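Local coordinates for protein putative acetyl-CoA acetyltransferase (Thermus thermophilus, PDB 1ULQ) that probably transfers acyl groups to and from coenzyme A as a member of the thiolase family, in lipid metabolism, at residues Glu49-Gly54 against Val78-Cys83; Ala99-Trp104 against Arg282-Ala287; Lys191-Trp196 against Pro225-Ser230. One frame throughout, in Å; residues are numbered along the deposited sequence.

Contact 1: residues Glu49-Gly54 against Val78-Cys83; sequences EDVYAG and VEVAGC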
loop_
_atom_site.group_PDB
_atom_site.type_symbol
_atom_site.label_atom_id
_atom_site.label_comp_id
_atom_site.label_asym_id
_atom_site.label_seq_id
_atom_site.Cartn_x
_atom_site.Cartn_y
_atom_site.Cartn_z
ATOM N N GLU C 49 5.821 39.723 -2.323
ATOM C CA GLU C 49 4.367 39.743 -2.286
ATOM C C GLU C 49 3.735 38.354 -2.288
ATOM O O GLU C 49 2.867 38.048 -1.469
ATOM C CB GLU C 49 3.870 40.522 -3.497
ATOM C CG GLU C 49 2.379 40.574 -3.688
ATOM C CD GLU C 49 1.691 41.379 -2.624
ATOM O OE1 GLU C 49 2.370 42.189 -1.952
ATOM O OE2 GLU C 49 0.467 41.207 -2.469
ATOM N N ASP C 50 4.173 37.510 -3.211
ATOM C CA ASP C 50 3.619 36.165 -3.341
ATOM C C ASP C 50 4.681 35.268 -3.981
ATOM O O ASP C 50 5.611 35.762 -4.624
ATOM C CB ASP C 50 2.354 36.241 -4.219
ATOM C CG ASP C 50 1.595 34.922 -4.301
ATOM O OD1 ASP C 50 1.801 34.053 -3.426
ATOM O OD2 ASP C 50 0.770 34.773 -5.236
ATOM N N VAL C 51 4.563 33.958 -3.801
ATOM C CA VAL C 51 5.538 33.041 -4.389
ATOM C C VAL C 51 4.859 31.969 -5.218
ATOM O O VAL C 51 4.112 31.148 -4.702
ATOM C CB VAL C 51 6.417 32.353 -3.301
ATOM C CG1 VAL C 51 7.062 31.110 -3.867
ATOM C CG2 VAL C 51 7.506 33.297 -2.826
ATOM N N TYR C 52 5.108 31.990 -6.517
ATOM C CA TYR C 52 4.528 30.985 -7.394
ATOM C C TYR C 52 5.571 29.904 -7.596
ATOM O O TYR C 52 6.760 30.197 -7.713
ATOM C CB TYR C 52 4.148 31.569 -8.762
ATOM C CG TYR C 52 2.906 32.428 -8.761
ATOM C CD1 TYR C 52 2.997 33.816 -8.877
ATOM C CD2 TYR C 52 1.638 31.858 -8.677
ATOM C CE1 TYR C 52 1.855 34.616 -8.916
ATOM C CE2 TYR C 52 0.489 32.652 -8.715
ATOM C CZ TYR C 52 0.608 34.030 -8.837
ATOM O OH TYR C 52 -0.515 34.826 -8.899
ATOM N N ALA C 53 5.121 28.657 -7.628
ATOM C CA ALA C 53 6.014 27.529 -7.833
ATOM C C ALA C 53 5.322 26.418 -8.611
ATOM O O ALA C 53 4.157 26.094 -8.362
ATOM C CB ALA C 53 6.503 27.001 -6.505
ATOM N N GLY C 54 6.050 25.835 -9.555
ATOM C CA GLY C 54 5.500 24.759 -10.358
ATOM C C GLY C 54 5.897 23.393 -9.834
ATOM O O GLY C 54 7.053 23.172 -9.475
ATOM N N VAL C 78 5.704 35.332 7.744
ATOM C CA VAL C 78 4.376 34.802 7.527
ATOM C C VAL C 78 3.463 35.573 6.544
ATOM O O VAL C 78 2.482 35.021 6.033
ATOM C CB VAL C 78 3.695 34.634 8.910
ATOM C CG1 VAL C 78 2.325 35.311 8.944
ATOM C CG2 VAL C 78 3.593 33.153 9.238
ATOM N N GLU C 79 3.780 36.835 6.264
ATOM C CA GLU C 79 2.947 37.636 5.361
ATOM C C GLU C 79 3.046 37.246 3.893
ATOM O O GLU C 79 2.067 37.363 3.160
ATOM C CB GLU C 79 3.272 39.126 5.493
ATOM C CG GLU C 79 2.691 39.813 6.709
ATOM C CD GLU C 79 3.294 39.325 8.000
ATOM O OE1 GLU C 79 4.525 39.114 8.018
ATOM O OE2 GLU C 79 2.552 39.166 8.997
ATOM N N VAL C 80 4.218 36.790 3.465
ATOM C CA VAL C 80 4.405 36.403 2.066
ATOM C C VAL C 80 3.451 35.279 1.641
ATOM O O VAL C 80 3.395 34.219 2.269
ATOM C CB VAL C 80 5.846 35.930 1.790
ATOM C CG1 VAL C 80 6.044 35.744 0.292
ATOM C CG2 VAL C 80 6.837 36.929 2.345
ATOM N N ALA C 81 2.705 35.513 0.567
ATOM C CA ALA C 81 1.765 34.514 0.082
ATOM C C ALA C 81 2.459 33.509 -0.812
ATOM O O ALA C 81 3.624 33.671 -1.166
ATOM C CB ALA C 81 0.633 35.180 -0.678
ATOM N N GLY C 82 1.724 32.468 -1.183
ATOM C CA GLY C 82 2.282 31.442 -2.043
ATOM C C GLY C 82 1.216 30.554 -2.662
ATOM O O GLY C 82 0.186 30.275 -2.046
ATOM N N CYS C 83 1.477 30.108 -3.888
ATOM C CA CYS C 83 0.567 29.247 -4.622
ATOM C C CYS C 83 1.397 28.317 -5.485
ATOM O O CYS C 83 2.469 28.696 -5.952
ATOM C CB CYS C 83 -0.341 30.090 -5.504
ATOM S SG CYS C 83 -1.442 29.145 -6.553
#
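Val51 and Tyr52 run parallel to Gly82 and Cys83 as neighbouring strands, the axes of their short segments 4.2 Å apart at the closest and 17° from parallel. Cys83 is held through both of its backbone polar atoms: its N donates to Val51 O at 2.9 Å, and its O accepts from Ala53 N at 3.1 Å. Such alternation, in which one residue bonds to the neighbours on each side of its opposite number, Tyr52, is what defines a parallel bridge. At the start of the pair Ala81 N reaches Glu49 O over 3.3 Å, whereas the bond from Val51 N to Ala81 O is bent and weak. Strand 50-54, helix 66-73 and strand 81-86 form a beta-alpha-beta unit of the thiolase N-terminal half, with 81-86 at the margin of the chain's large mixed sheet. The crossover helix lies over the face that carries Val51, where Val51 CG2 meets Val80 CG1 at 4.2 Å and Leu71 touches both valines. Tyr52 and Cys83 share the other face. Tyr52 CG stands anti to the carbonyl carbon (chi1 -75°), and the CD2-CE2 side of the ring passes obliquely by Cys83 CB, 4.1 Å from CD2. Asp50 OD2 sits 3.7 Å above one face of the same ring, toward its rim, and forms a salt bridge with Arg87 of the second subunit. Glu49, turned away from 78-83, reaches Lys304 of the second subunit through OE2.

Contact 2: residues Ala99-Trp104 against Arg282-Ala287; sequences AARAIW and RAIAVA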
loop_
_atom_site.group_PDB
_atom_site.type_symbol
_atom_site.label_atom_id
_atom_site.label_comp_id
_atom_site.label_asym_id
_atom_site.label_seq_id
_atom_site.Cartn_x
_atom_site.Cartn_y
_atom_site.Cartn_z
ATOM N N ALA C 99 3.773 35.263 -12.243
ATOM C CA ALA C 99 4.365 36.372 -11.501
ATOM C C ALA C 99 4.348 37.634 -12.335
ATOM O O ALA C 99 3.898 38.682 -11.890
ATOM C CB ALA C 99 5.790 36.039 -11.108
ATOM N N ALA C 100 4.847 37.527 -13.552
ATOM C CA ALA C 100 4.876 38.669 -14.434
ATOM C C ALA C 100 3.486 39.294 -14.573
ATOM O O ALA C 100 3.325 40.492 -14.392
ATOM C CB ALA C 100 5.412 38.252 -15.803
ATOM N N ARG C 101 2.480 38.481 -14.875
ATOM C CA ARG C 101 1.135 38.998 -15.079
ATOM C C ARG C 101 0.595 39.764 -13.887
ATOM O O ARG C 101 -0.218 40.679 -14.055
ATOM C CB ARG C 101 0.173 37.867 -15.461
ATOM C CG ARG C 101 0.644 37.052 -16.645
ATOM C CD ARG C 101 -0.462 36.722 -17.631
ATOM N NE ARG C 101 0.004 35.728 -18.600
ATOM C CZ ARG C 101 -0.008 34.414 -18.386
ATOM N NH1 ARG C 101 -0.481 33.936 -17.240
ATOM N NH2 ARG C 101 0.479 33.577 -19.296
ATOM N N ALA C 102 1.034 39.394 -12.689
ATOM C CA ALA C 102 0.588 40.073 -11.473
ATOM C C ALA C 102 1.238 41.464 -11.395
ATOM O O ALA C 102 0.599 42.451 -11.022
ATOM C CB ALA C 102 0.964 39.248 -10.244
ATOM N N ILE C 103 2.518 41.526 -11.746
ATOM C CA ILE C 103 3.259 42.769 -11.731
ATOM C C ILE C 103 2.655 43.713 -12.765
ATOM O O ILE C 103 2.536 44.905 -12.514
ATOM C CB ILE C 103 4.746 42.503 -12.022
ATOM C CG1 ILE C 103 5.339 41.673 -10.878
ATOM C CG2 ILE C 103 5.498 43.797 -12.186
ATOM C CD1 ILE C 103 6.793 41.309 -11.065
ATOM N N TRP C 104 2.252 43.181 -13.915
ATOM C CA TRP C 104 1.637 44.004 -14.956
ATOM C C TRP C 104 0.273 44.529 -14.497
ATOM O O TRP C 104 -0.143 45.623 -14.883
ATOM C CB TRP C 104 1.426 43.216 -16.256
ATOM C CG TRP C 104 2.670 42.779 -16.980
ATOM C CD1 TRP C 104 3.919 43.323 -16.882
ATOM C CD2 TRP C 104 2.769 41.722 -17.945
ATOM N NE1 TRP C 104 4.792 42.669 -17.725
ATOM C CE2 TRP C 104 4.112 41.683 -18.389
ATOM C CE3 TRP C 104 1.850 40.801 -18.479
ATOM C CZ2 TRP C 104 4.559 40.763 -19.343
ATOM C CZ3 TRP C 104 2.295 39.881 -19.429
ATOM C CH2 TRP C 104 3.638 39.872 -19.850
ATOM N N ARG C 282 8.926 40.124 -21.965
ATOM C CA ARG C 282 8.233 40.753 -23.078
ATOM C C ARG C 282 6.851 40.176 -23.369
ATOM O O ARG C 282 5.871 40.915 -23.365
ATOM C CB ARG C 282 9.093 40.683 -24.338
ATOM C CG ARG C 282 9.867 41.961 -24.628
ATOM C CD ARG C 282 9.272 42.688 -25.823
ATOM N NE ARG C 282 10.227 43.622 -26.420
ATOM C CZ ARG C 282 10.042 44.252 -27.576
ATOM N NH1 ARG C 282 8.930 44.059 -28.279
ATOM N NH2 ARG C 282 10.976 45.076 -28.028
ATOM N N ALA C 283 6.756 38.876 -23.631
ATOM C CA ALA C 283 5.458 38.288 -23.919
ATOM C C ALA C 283 5.384 36.830 -23.535
ATOM O O ALA C 283 6.399 36.126 -23.534
ATOM C CB ALA C 283 5.137 38.444 -25.384
ATOM N N ILE C 284 4.172 36.379 -23.216
ATOM C CA ILE C 284 3.938 34.988 -22.837
ATOM C C ILE C 284 2.821 34.392 -23.692
ATOM O O ILE C 284 1.897 35.099 -24.100
ATOM C CB ILE C 284 3.506 34.870 -21.375
ATOM C CG1 ILE C 284 4.384 35.748 -20.498
ATOM C CG2 ILE C 284 3.634 33.438 -20.923
ATOM C CD1 ILE C 284 3.783 36.001 -19.134
ATOM N N ALA C 285 2.904 33.090 -23.954
ATOM C CA ALA C 285 1.890 32.403 -24.750
ATOM C C ALA C 285 1.799 30.923 -24.408
ATOM O O ALA C 285 2.803 30.238 -24.243
ATOM C CB ALA C 285 2.175 32.570 -26.240
ATOM N N VAL C 286 0.574 30.440 -24.318
ATOM C CA VAL C 286 0.311 29.052 -23.993
ATOM C C VAL C 286 -0.553 28.484 -25.129
ATOM O O VAL C 286 -1.391 29.192 -25.684
ATOM C CB VAL C 286 -0.416 28.988 -22.627
ATOM C CG1 VAL C 286 -1.797 28.381 -22.773
ATOM C CG2 VAL C 286 0.433 28.244 -21.630
ATOM N N ALA C 287 -0.343 27.220 -25.489
ATOM C CA ALA C 287 -1.116 26.624 -26.565
ATOM C C ALA C 287 -1.277 25.123 -26.400
ATOM O O ALA C 287 -0.445 24.468 -25.766
ATOM C CB ALA C 287 -0.455 26.925 -27.889
#
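Ile284 is the residue of strand 282-287 on which three side chains of helix 99-104 converge, a helix-on-sheet packing that joins the N-terminal and C-terminal halves of the thiolase fold. Its CD1 lies 3.9 Å from Trp104 CH2 and 4.3 Å from Ala100 CB, so a single methyl meets both an indole and the flank of the helix. With CG1 anti to the carbonyl carbon (chi1 -45°), the CG2 branch falls anti to the backbone N and meets Arg101, 3.6 Å from its NH2. Arg101 and Ile284 thus approach tip to tip, and the arginine's NE also stands 3.8 Å from Ile284 CD1. The axes of the two short segments come within 10.4 Å, with their N-to-C directions 127° apart, a distance bridged by side chains without any direct hydrogen bond.

The next shell fixes the arginine. Its NE forms a salt bridge with Glu107 of the second subunit, whose Tyr52 packs on the same side chain. An alanine in place of Arg101 would probably leave that Glu107 without its charged mate and open a gap beside the methyls of Ile284.

On the strand side, Ala283 and Ala285 point away from helix 99-104, and Ala285 touches helix 298-308, so the strand is packed on both faces. Arg282 and Ala283 both oppose Val396, a classic beta bulge, and Arg282 NE forms a salt bridge with Glu398. The indole of Trp104 rests against its own helix as well: Ala100 O lies 3.5 Å above one ring face, offset toward the rim.

Contact 3: residues Lys191-Trp196 against Pro225-Ser230; sequences KAVRAW and PRRDTS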
loop_
_atom_site.group_PDB
_atom_site.type_symbol
_atom_site.label_atom_id
_atom_site.label_comp_id
_atom_site.label_asym_id
_atom_site.label_seq_id
_atom_site.Cartn_x
_atom_site.Cartn_y
_atom_site.Cartn_z
ATOM N N LYS C 191 28.041 20.206 -24.972
ATOM C CA LYS C 191 27.854 21.603 -24.645
ATOM C C LYS C 191 27.760 21.768 -23.133
ATOM O O LYS C 191 28.312 22.718 -22.580
ATOM C CB LYS C 191 26.599 22.133 -25.348
ATOM C CG LYS C 191 26.724 22.079 -26.863
ATOM C CD LYS C 191 25.636 22.844 -27.582
ATOM C CE LYS C 191 24.349 22.067 -27.688
ATOM N NZ LYS C 191 23.385 22.771 -28.585
ATOM N N ALA C 192 27.071 20.835 -22.476
ATOM C CA ALA C 192 26.910 20.859 -21.020
ATOM C C ALA C 192 28.254 20.674 -20.315
ATOM O O ALA C 192 28.623 21.451 -19.430
ATOM C CB ALA C 192 25.944 19.758 -20.573
ATOM N N VAL C 193 28.978 19.630 -20.704
ATOM C CA VAL C 193 30.278 19.355 -20.117
ATOM C C VAL C 193 31.185 20.559 -20.304
ATOM O O VAL C 193 31.935 20.933 -19.404
ATOM C CB VAL C 193 30.946 18.143 -20.781
ATOM C CG1 VAL C 193 32.377 17.991 -20.280
ATOM C CG2 VAL C 193 30.140 16.893 -20.486
ATOM N N ARG C 194 31.106 21.168 -21.482
ATOM C CA ARG C 194 31.935 22.317 -21.792
ATOM C C ARG C 194 31.514 23.526 -20.976
ATOM O O ARG C 194 32.354 24.226 -20.431
ATOM C CB ARG C 194 31.851 22.620 -23.284
ATOM C CG ARG C 194 33.178 23.018 -23.915
ATOM C CD ARG C 194 33.007 23.293 -25.399
ATOM N NE ARG C 194 32.522 22.118 -26.119
ATOM C CZ ARG C 194 31.490 22.138 -26.957
ATOM N NH1 ARG C 194 30.839 23.277 -27.168
ATOM N NH2 ARG C 194 31.116 21.029 -27.593
ATOM N N ALA C 195 30.214 23.769 -20.876
ATOM C CA ALA C 195 29.743 24.907 -20.103
ATOM C C ALA C 195 30.177 24.812 -18.644
ATOM O O ALA C 195 30.656 25.792 -18.085
ATOM C CB ALA C 195 28.237 25.025 -20.193
ATOM N N TRP C 196 30.018 23.649 -18.022
ATOM C CA TRP C 196 30.411 23.496 -16.627
ATOM C C TRP C 196 31.899 23.746 -16.472
ATOM O O TRP C 196 32.345 24.554 -15.662
ATOM C CB TRP C 196 30.093 22.082 -16.140
ATOM C CG TRP C 196 28.843 22.003 -15.329
ATOM C CD1 TRP C 196 27.674 21.377 -15.673
ATOM C CD2 TRP C 196 28.605 22.627 -14.063
ATOM N NE1 TRP C 196 26.721 21.582 -14.701
ATOM C CE2 TRP C 196 27.266 22.347 -13.702
ATOM C CE3 TRP C 196 29.390 23.397 -13.198
ATOM C CZ2 TRP C 196 26.694 22.817 -12.505
ATOM C CZ3 TRP C 196 28.817 23.862 -12.005
ATOM C CH2 TRP C 196 27.483 23.570 -11.673
ATOM N N PRO C 225 25.374 15.332 -16.894
ATOM C CA PRO C 225 26.348 15.354 -17.995
ATOM C C PRO C 225 27.476 14.329 -17.884
ATOM O O PRO C 225 28.065 14.175 -16.819
ATOM C CB PRO C 225 26.881 16.785 -17.953
ATOM C CG PRO C 225 25.759 17.556 -17.353
ATOM C CD PRO C 225 25.267 16.661 -16.267
ATOM N N ARG C 226 27.778 13.633 -18.980
ATOM C CA ARG C 226 28.870 12.648 -18.989
ATOM C C ARG C 226 29.910 12.996 -20.062
ATOM O O ARG C 226 29.572 13.151 -21.238
ATOM C CB ARG C 226 28.348 11.235 -19.274
ATOM C CG ARG C 226 27.410 10.614 -18.247
ATOM C CD ARG C 226 27.091 9.171 -18.652
ATOM N NE ARG C 226 26.435 9.090 -19.962
ATOM C CZ ARG C 226 25.136 9.307 -20.173
ATOM N NH1 ARG C 226 24.340 9.613 -19.158
ATOM N NH2 ARG C 226 24.631 9.223 -21.401
ATOM N N ARG C 227 31.169 13.108 -19.660
ATOM C CA ARG C 227 32.229 13.430 -20.604
ATOM C C ARG C 227 32.464 12.265 -21.565
ATOM O O ARG C 227 32.811 12.461 -22.731
ATOM C CB ARG C 227 33.527 13.763 -19.846
ATOM C CG ARG C 227 34.740 14.042 -20.746
ATOM C CD ARG C 227 35.997 14.487 -19.977
ATOM N NE ARG C 227 36.017 15.918 -19.675
ATOM C CZ ARG C 227 35.413 16.474 -18.628
ATOM N NH1 ARG C 227 34.733 15.720 -17.774
ATOM N NH2 ARG C 227 35.498 17.785 -18.425
ATOM N N ASP C 228 32.250 11.053 -21.072
ATOM C CA ASP C 228 32.466 9.850 -21.866
ATOM C C ASP C 228 31.366 9.500 -22.847
ATOM O O ASP C 228 31.417 8.441 -23.466
ATOM C CB ASP C 228 32.686 8.648 -20.950
ATOM C CG ASP C 228 31.438 8.275 -20.166
ATOM O OD1 ASP C 228 30.892 9.143 -19.452
ATOM O OD2 ASP C 228 31.003 7.108 -20.257
ATOM N N THR C 229 30.367 10.363 -22.985
ATOM C CA THR C 229 29.277 10.088 -23.918
ATOM C C THR C 229 29.846 9.981 -25.326
ATOM O O THR C 229 30.520 10.896 -25.803
ATOM C CB THR C 229 28.223 11.204 -23.915
ATOM O OG1 THR C 229 27.624 11.308 -22.620
ATOM C CG2 THR C 229 27.148 10.901 -24.925
ATOM N N SER C 230 29.565 8.866 -25.990
ATOM C CA SER C 230 30.074 8.637 -27.337
ATOM C C SER C 230 28.957 8.304 -28.298
ATOM O O SER C 230 27.927 7.771 -27.908
ATOM C CB SER C 230 31.036 7.468 -27.349
ATOM O OG SER C 230 30.291 6.269 -27.299
#
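Val193 spans the contact between helix 178-197 and the loop ahead of helix 231-236, both within the thiolase N-terminal domain, and its two branches divide the work. From CB, on the side of the helix turned to the loop, CG2 runs beside the backbone N and comes 4.1 Å from Pro225 CB and 3.9 Å from Arg226 O. The other branch, CG1, is anti to the backbone N (chi1 172°) and lies 3.6 Å above one face of the Arg227 guanidinium, toward its rim and close to NH2. The two side chains cross at about a right angle. One residue back, Ala192 CB touches Pro225 CG at 3.9 Å, and Leu354 of helix 351-354 packs on both residues.

Arg226 to Thr229 form a type I beta turn, in which Thr229 OG1 donates to Arg226 O at 3.0 Å. Arg227 NH2 forms a salt bridge with Glu197 at the end of helix 178-197, which would help to hold the guanidinium over the valine. With no hydrogen bond between the segments, the match is one of shape, methyls against the proline ring and against the flat face of a guanidinium.

Contacts 1 and 2 are buried and reach the same large sheet, whereas contact 3 lies at the surface, on the other side of the chain's centre and about 20 Å or more from both by nearest atoms. Strand 81-86 of contact 1 is followed in the chain by helix 91-104 of contact 2, and the two contacts touch where Tyr52 CD1 of strand 50-54 packs 3.7 Å from Ala99 N. Backbone hydrogen bonds carry contact 1; contacts 2 and 3 depend on apolar packing in which an arginine takes part. That arginine finds its acid on the second subunit in contact 2 but within its own chain in contact 3, which meets no other subunit.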